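Local coordinates for putative Lipoprotein (Shewanella oneidensis, PDB 3U24) that is of unknown function but binds zinc and calcium ions and is probably related to zinc metallopeptidases, at residues A[136-139]-A[140-143]. Numbering follows the deposited sequence.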
loop_
_atom_site.group_PDB
_atom_site.type_symbol
_atom_site.label_atom_id
_atom_site.label_comp_id
_atom_site.label_asym_id
_atom_site.label_seq_id
_atom_site.Cartn_x
_atom_site.Cartn_y
_atom_site.Cartn_z
ATOM N N ALA A 136 -21.140 -14.165 7.853
ATOM C CA ALA A 136 -22.370 -13.692 7.177
ATOM C C ALA A 136 -23.266 -14.893 6.841
ATOM O O ALA A 136 -22.778 -15.990 6.582
ATOM C CB ALA A 136 -22.016 -12.877 5.939
ATOM N N PRO A 137 -24.595 -14.708 6.873
ATOM C CA PRO A 137 -25.478 -15.842 6.610
ATOM C C PRO A 137 -25.122 -16.596 5.317
ATOM O O PRO A 137 -24.845 -15.978 4.293
ATOM C CB PRO A 137 -26.860 -15.197 6.519
ATOM C CG PRO A 137 -26.743 -13.923 7.335
ATOM C CD PRO A 137 -25.340 -13.447 7.082
ATOM N N LEU A 138 -25.084 -17.920 5.388
ATOM C CA LEU A 138 -24.507 -18.694 4.284
ATOM C C LEU A 138 -25.427 -18.687 3.068
ATOM O O LEU A 138 -24.998 -18.423 1.946
ATOM C CB LEU A 138 -24.157 -20.107 4.731
ATOM C CG LEU A 138 -23.706 -21.121 3.675
ATOM C CD1 LEU A 138 -22.339 -20.753 3.116
ATOM C CD2 LEU A 138 -23.738 -22.546 4.296
ATOM N N ASP A 139 -26.695 -18.917 3.307
ATOM C CA ASP A 139 -27.667 -18.865 2.236
ATOM C C ASP A 139 -27.654 -17.489 1.533
ATOM O O ASP A 139 -27.776 -17.447 0.336
ATOM C CB ASP A 139 -29.065 -19.260 2.734
ATOM C CG ASP A 139 -29.162 -20.772 3.158
ATOM O OD1 ASP A 139 -28.121 -21.496 3.252
ATOM O OD2 ASP A 139 -30.308 -21.252 3.421
ATOM N N ASP A 140 -27.468 -16.386 2.245
ATOM C CA ASP A 140 -27.372 -15.089 1.573
ATOM C C ASP A 140 -26.100 -15.000 0.734
ATOM O O ASP A 140 -26.143 -14.558 -0.409
ATOM C CB ASP A 140 -27.362 -13.899 2.544
ATOM C CG ASP A 140 -28.634 -13.794 3.393
ATOM O OD1 ASP A 140 -29.559 -14.621 3.222
ATOM O OD2 ASP A 140 -28.687 -12.888 4.274
ATOM N N ARG A 141 -24.971 -15.411 1.298
ATOM C CA ARG A 141 -23.744 -15.467 0.517
ATOM C C ARG A 141 -23.885 -16.324 -0.752
ATOM O O ARG A 141 -23.515 -15.892 -1.809
ATOM C CB ARG A 141 -22.621 -16.054 1.346
ATOM C CG ARG A 141 -21.938 -15.088 2.301
ATOM C CD ARG A 141 -20.805 -15.815 3.029
ATOM N NE ARG A 141 -21.308 -16.568 4.170
ATOM C CZ ARG A 141 -20.735 -17.644 4.702
ATOM N NH1 ARG A 141 -19.658 -18.164 4.173
ATOM N NH2 ARG A 141 -21.272 -18.217 5.747
ATOM N N LEU A 142 -24.413 -17.533 -0.628
ATOM C CA LEU A 142 -24.532 -18.455 -1.784
ATOM C C LEU A 142 -25.507 -17.943 -2.844
ATOM O O LEU A 142 -25.293 -18.155 -4.017
ATOM C CB LEU A 142 -24.934 -19.862 -1.330
ATOM C CG LEU A 142 -23.839 -20.484 -0.459
ATOM C CD1 LEU A 142 -24.325 -21.784 0.150
ATOM C CD2 LEU A 142 -22.559 -20.717 -1.247
ATOM N N ARG A 143 -26.573 -17.280 -2.422
ATOM C CA ARG A 143 -27.503 -16.693 -3.373
ATOM C C ARG A 143 -26.842 -15.535 -4.107
ATOM O O ARG A 143 -27.118 -15.329 -5.292
ATOM C CB ARG A 143 -28.782 -16.230 -2.703
ATOM C CG ARG A 143 -29.689 -17.398 -2.349
ATOM C CD ARG A 143 -30.955 -17.019 -1.568
ATOM N NE ARG A 143 -31.781 -18.214 -1.404
ATOM C CZ ARG A 143 -32.234 -18.690 -0.239
ATOM N NH1 ARG A 143 -32.018 -18.064 0.904
ATOM N NH2 ARG A 143 -32.946 -19.802 -0.221
HETATM O O HOH W 1 -32.758 -20.053 3.339
#
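R141 folds its side chain back over the first turn of helix 138-148 and holds the carbonyl of A136, in the loop that leads into the helix, while P137 occupies the N-cap position. R141 NH2 and NE converge on A136 O: NH2 at 2.8 Å, nearly in line with the carbonyl bond, and NE at 2.9 Å, above the carbonyl plane. Both bonds are well bent, because two nearly parallel N-H groups must converge on a single oxygen, and the oxygen sits about 20° off the guanidinium plane. A kink at chi3 (-83°) turns the group back toward the loop; NH1 also bonds I131 O at the end of helix 124-131, so the head ties two backbone carbonyls that precede helix 138-148 to its first turn. One face of the guanidinium is covered by L138 CD1, 3.6 Å above the plane and displaced toward its rim. A methionine in place of R141 would probably leave the A136 and I131 carbonyls without these donors and the incoming loop less firmly fixed. Zinc ligands H50 and E133 lie close to A136.

L138 also meets L142 one turn on, CG against CD1 at 3.6 Å; with CG anti to its own backbone N (chi1 172°), L138 reaches along the helix toward this leucine, which continues the apolar side against L189 and V193 of helix 187-195. The backbone starts its regular i to i+4 bonding at P137 O, which accepts R141 N. On the polar side, D139 and R143 are joined through water rather than directly: R143 NE pairs with E202, and D139 OD1 accepts from G197 N. The bridging water donates to D139 OD2 at 2.7 Å and accepts from R143 NH1 at 3.2 Å.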